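PDB 1RWR: filamentous hemagglutinin from Bordetella pertussis, which is a large secreted adhesin whose N-terminal TPS domain, a beta-helix, probably directs its export across the outer membrane by two-partner secretion. Local coordinates for residues G14-P26 and V41-T53. Residues are numbered along the deposited sequence; the frame is centred on the assembly and turned at random.
Sequences GGNKVPVVNIADP and VANPGVVFNNGLT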
loop_
_atom_site.group_PDB
_atom_site.type_symbol
_atom_site.label_atom_id
_atom_site.label_comp_id
_atom_site.label_asym_id
_atom_site.label_seq_id
_atom_site.Cartn_x
_atom_site.Cartn_y
_atom_site.Cartn_z
ATOM N N GLY A 14 -5.195 1.299 -25.898
ATOM C CA GLY A 14 -5.971 1.544 -27.097
ATOM C C GLY A 14 -7.146 0.615 -27.055
ATOM O O GLY A 14 -6.980 -0.602 -27.044
ATOM N N GLY A 15 -8.328 1.214 -26.970
ATOM C CA GLY A 15 -9.589 0.495 -26.975
ATOM C C GLY A 15 -9.782 -0.534 -25.872
ATOM O O GLY A 15 -9.831 -0.195 -24.678
ATOM N N ASN A 16 -9.892 -1.797 -26.294
ATOM C CA ASN A 16 -10.197 -2.911 -25.406
ATOM C C ASN A 16 -8.919 -3.616 -24.860
ATOM O O ASN A 16 -9.000 -4.547 -24.049
ATOM C CB ASN A 16 -11.110 -3.910 -26.150
ATOM C CG ASN A 16 -12.055 -4.660 -25.214
ATOM O OD1 ASN A 16 -11.630 -5.211 -24.196
ATOM N ND2 ASN A 16 -13.342 -4.685 -25.554
ATOM N N LYS A 17 -7.750 -3.164 -25.303
ATOM C CA LYS A 17 -6.469 -3.699 -24.828
ATOM C C LYS A 17 -6.265 -3.470 -23.324
ATOM O O LYS A 17 -6.519 -2.381 -22.830
ATOM C CB LYS A 17 -5.309 -3.021 -25.582
ATOM C CG LYS A 17 -3.946 -3.370 -24.995
ATOM C CD LYS A 17 -2.791 -2.658 -25.618
ATOM C CE LYS A 17 -1.513 -3.288 -25.131
ATOM N NZ LYS A 17 -1.380 -4.690 -25.606
ATOM N N VAL A 18 -5.773 -4.482 -22.613
ATOM C CA VAL A 18 -5.364 -4.300 -21.214
ATOM C C VAL A 18 -4.044 -3.530 -21.306
ATOM O O VAL A 18 -3.137 -3.961 -22.004
ATOM C CB VAL A 18 -5.211 -5.647 -20.479
ATOM C CG1 VAL A 18 -4.655 -5.474 -19.089
ATOM C CG2 VAL A 18 -6.567 -6.367 -20.405
ATOM N N PRO A 19 -3.928 -2.382 -20.654
ATOM C CA PRO A 19 -2.728 -1.548 -20.819
ATOM C C PRO A 19 -1.443 -2.207 -20.330
ATOM O O PRO A 19 -1.497 -2.953 -19.366
ATOM C CB PRO A 19 -3.016 -0.282 -19.986
ATOM C CG PRO A 19 -4.154 -0.583 -19.181
ATOM C CD PRO A 19 -4.907 -1.782 -19.745
ATOM N N VAL A 20 -0.349 -1.959 -21.056
ATOM C CA VAL A 20 0.965 -2.487 -20.756
ATOM C C VAL A 20 1.843 -1.264 -20.514
ATOM O O VAL A 20 1.953 -0.398 -21.387
ATOM C CB VAL A 20 1.558 -3.314 -21.913
ATOM C CG1 VAL A 20 3.026 -3.662 -21.644
ATOM C CG2 VAL A 20 0.739 -4.548 -22.190
ATOM N N VAL A 21 2.447 -1.191 -19.333
ATOM C CA VAL A 21 3.377 -0.138 -19.001
ATOM C C VAL A 21 4.769 -0.636 -19.312
ATOM O O VAL A 21 5.268 -1.552 -18.634
ATOM C CB VAL A 21 3.295 0.254 -17.506
ATOM C CG1 VAL A 21 4.294 1.343 -17.204
ATOM C CG2 VAL A 21 1.887 0.699 -17.140
ATOM N N ASN A 22 5.373 -0.069 -20.363
ATOM C CA ASN A 22 6.797 -0.242 -20.615
ATOM C C ASN A 22 7.570 0.705 -19.690
ATOM O O ASN A 22 7.876 1.837 -20.034
ATOM C CB ASN A 22 7.137 -0.029 -22.097
ATOM C CG ASN A 22 6.793 -1.226 -22.935
ATOM O OD1 ASN A 22 6.687 -2.334 -22.423
ATOM N ND2 ASN A 22 6.585 -1.011 -24.255
ATOM N N ILE A 23 7.854 0.186 -18.494
ATOM C CA ILE A 23 8.545 0.899 -17.454
ATOM C C ILE A 23 9.930 1.359 -17.933
ATOM O O ILE A 23 10.500 0.764 -18.855
ATOM C CB ILE A 23 8.697 0.018 -16.179
ATOM C CG1 ILE A 23 9.456 -1.295 -16.452
ATOM C CG2 ILE A 23 7.330 -0.338 -15.577
ATOM C CD1 ILE A 23 9.882 -2.012 -15.139
ATOM N N ALA A 24 10.437 2.398 -17.284
ATOM C CA ALA A 24 11.770 2.922 -17.511
ATOM C C ALA A 24 12.841 1.943 -17.103
ATOM O O ALA A 24 12.680 1.142 -16.170
ATOM C CB ALA A 24 11.948 4.257 -16.757
ATOM N N ASP A 25 13.974 2.013 -17.792
ATOM C CA ASP A 25 15.128 1.189 -17.400
ATOM C C ASP A 25 15.464 1.482 -15.938
ATOM O O ASP A 25 15.528 2.652 -15.552
ATOM C CB ASP A 25 16.311 1.519 -18.309
ATOM C CG ASP A 25 17.349 0.447 -18.355
ATOM O OD1 ASP A 25 17.038 -0.724 -18.029
ATOM O OD2 ASP A 25 18.527 0.718 -18.743
ATOM N N PRO A 26 15.640 0.468 -15.095
ATOM C CA PRO A 26 15.980 0.715 -13.697
ATOM C C PRO A 26 17.369 1.288 -13.519
ATOM O O PRO A 26 18.258 1.128 -14.380
ATOM C CB PRO A 26 15.920 -0.673 -13.036
ATOM C CG PRO A 26 16.087 -1.615 -14.130
ATOM C CD PRO A 26 15.422 -0.975 -15.354
ATOM N N VAL A 41 -5.800 2.585 -12.674
ATOM C CA VAL A 41 -5.941 1.213 -13.125
ATOM C C VAL A 41 -7.427 0.829 -12.946
ATOM O O VAL A 41 -8.030 1.064 -11.898
ATOM C CB VAL A 41 -5.025 0.252 -12.335
ATOM C CG1 VAL A 41 -5.210 -1.173 -12.819
ATOM C CG2 VAL A 41 -3.562 0.678 -12.486
ATOM N N ALA A 42 -7.985 0.235 -13.992
ATOM C CA ALA A 42 -9.360 -0.247 -14.000
ATOM C C ALA A 42 -9.394 -1.709 -14.371
ATOM O O ALA A 42 -8.465 -2.231 -14.953
ATOM C CB ALA A 42 -10.150 0.546 -14.994
ATOM N N ASN A 43 -10.476 -2.383 -14.042
ATOM C CA ASN A 43 -10.591 -3.797 -14.350
ATOM C C ASN A 43 -10.378 -4.011 -15.858
ATOM O O ASN A 43 -10.857 -3.171 -16.676
ATOM C CB ASN A 43 -11.967 -4.308 -13.934
ATOM C CG ASN A 43 -12.153 -4.372 -12.423
ATOM O OD1 ASN A 43 -11.299 -4.834 -11.711
ATOM N ND2 ASN A 43 -13.333 -3.961 -11.944
ATOM N N PRO A 44 -9.701 -5.086 -16.262
ATOM C CA PRO A 44 -9.176 -6.167 -15.403
ATOM C C PRO A 44 -7.831 -5.880 -14.711
ATOM O O PRO A 44 -7.405 -6.669 -13.882
ATOM C CB PRO A 44 -8.973 -7.318 -16.373
ATOM C CG PRO A 44 -9.079 -6.736 -17.718
ATOM C CD PRO A 44 -9.504 -5.376 -17.692
ATOM N N GLY A 45 -7.214 -4.772 -15.058
ATOM C CA GLY A 45 -5.988 -4.323 -14.416
ATOM C C GLY A 45 -4.995 -3.721 -15.377
ATOM O O GLY A 45 -5.355 -3.097 -16.352
ATOM N N VAL A 46 -3.719 -3.925 -15.093
ATOM C CA VAL A 46 -2.623 -3.347 -15.854
ATOM C C VAL A 46 -1.459 -4.329 -15.793
ATOM O O VAL A 46 -1.308 -5.032 -14.801
ATOM C CB VAL A 46 -2.157 -1.944 -15.298
ATOM C CG1 VAL A 46 -1.626 -1.985 -13.863
ATOM C CG2 VAL A 46 -1.147 -1.286 -16.203
ATOM N N VAL A 47 -0.656 -4.349 -16.843
ATOM C CA VAL A 47 0.543 -5.165 -16.857
ATOM C C VAL A 47 1.770 -4.247 -16.835
ATOM O O VAL A 47 1.936 -3.420 -17.744
ATOM C CB VAL A 47 0.569 -6.064 -18.104
ATOM C CG1 VAL A 47 1.887 -6.881 -18.185
ATOM C CG2 VAL A 47 -0.626 -6.956 -18.090
ATOM N N PHE A 48 2.651 -4.447 -15.858
ATOM C CA PHE A 48 3.937 -3.789 -15.831
ATOM C C PHE A 48 4.940 -4.666 -16.563
ATOM O O PHE A 48 5.135 -5.817 -16.206
ATOM C CB PHE A 48 4.429 -3.566 -14.398
ATOM C CG PHE A 48 3.630 -2.572 -13.646
ATOM C CD1 PHE A 48 3.891 -1.227 -13.763
ATOM C CD2 PHE A 48 2.581 -3.004 -12.837
ATOM C CE1 PHE A 48 3.119 -0.296 -13.031
ATOM C CE2 PHE A 48 1.826 -2.110 -12.151
ATOM C CZ PHE A 48 2.090 -0.756 -12.239
ATOM N N ASN A 49 5.574 -4.125 -17.590
ATOM C CA ASN A 49 6.428 -4.955 -18.451
ATOM C C ASN A 49 7.850 -4.971 -17.943
ATOM O O ASN A 49 8.628 -4.095 -18.248
ATOM C CB ASN A 49 6.359 -4.503 -19.924
ATOM C CG ASN A 49 7.043 -5.484 -20.881
ATOM O OD1 ASN A 49 7.734 -6.425 -20.454
ATOM N ND2 ASN A 49 6.875 -5.253 -22.186
ATOM N N ASN A 50 8.181 -6.001 -17.167
ATOM C CA ASN A 50 9.545 -6.197 -16.671
ATOM C C ASN A 50 10.220 -7.369 -17.398
ATOM O O ASN A 50 10.987 -8.155 -16.786
ATOM C CB ASN A 50 9.502 -6.464 -15.175
ATOM C CG ASN A 50 10.790 -6.116 -14.442
ATOM O OD1 ASN A 50 11.607 -5.295 -14.878
ATOM N ND2 ASN A 50 10.929 -6.696 -13.245
ATOM N N GLY A 51 9.909 -7.480 -18.692
ATOM C CA GLY A 51 10.326 -8.601 -19.511
ATOM C C GLY A 51 11.453 -8.242 -20.463
ATOM O O GLY A 51 11.426 -7.211 -21.089
ATOM N N LEU A 52 12.469 -9.093 -20.514
ATOM C CA LEU A 52 13.526 -9.013 -21.532
ATOM C C LEU A 52 13.245 -9.873 -22.753
ATOM O O LEU A 52 13.960 -9.767 -23.765
ATOM C CB LEU A 52 14.862 -9.425 -20.906
ATOM C CG LEU A 52 15.383 -8.575 -19.759
ATOM C CD1 LEU A 52 16.713 -9.130 -19.249
ATOM C CD2 LEU A 52 15.552 -7.108 -20.110
ATOM N N THR A 53 12.210 -10.701 -22.669
ATOM C CA THR A 53 11.781 -11.552 -23.759
ATOM C C THR A 53 10.298 -11.413 -24.000
ATOM O O THR A 53 9.532 -11.046 -23.101
ATOM C CB THR A 53 12.095 -13.015 -23.445
ATOM O OG1 THR A 53 11.394 -13.434 -22.270
ATOM C CG2 THR A 53 13.587 -13.178 -23.086
#
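Val-47 uses both of its backbone polar groups on the backbone of residues 19-21: its N gives a nearly straight bond to Pro-19 O (3.0 Å), and its O takes the N-H of Val-21 at 2.8 Å. A third bond, from Asn-49 N to Val-21 O (2.8 Å), completes a short parallel pairing with Val-20 beside Val-47 and Val-21 beside Phe-48. The amide of Asn-49 adds a side-chain bond: ND2 donates to Asn-22 OD1 (2.9 Å), more bent at hydrogen (130°), with the two amide planes turned 46° apart. ND2 also serves Thr-64 O, while OD1 turns back to Gly-51 N in an Asx turn, so both ends of the buried amide are held.

This pairing belongs to the N-terminal end of the beta-helix. Strand 45-50 lies between strand 20-22 and strand 91-96 in a mixed sheet, and strand 20-22 in turn meets strand 10-12 in antiparallel fashion.

Apolar side chains pack on both faces of the pairing. On one, Val-21 CG2 meets Val-46 CG2 at 3.7 Å; Val-46 CG2, anti to the backbone N, is the methyl turned to Val-21, with CG1 between the backbone N and the carbonyl carbon. Ile-23 comes at the edge of the Phe-48 ring: Ile-23 CG2 lies near the ring plane, 4.0 Å from Phe-48 CD1, while Ile-23 CD1 packs on Asn-50 OD1, an oxygen already bonded to Ala-73 N; the ND2 of that amide binds Lys-97 O. The other face carries Val-20 and Val-47, which both touch Leu-63. Val-18 CG2 sits 3.7 Å from CG of Pro-44, a proline that follows a cis peptide bond.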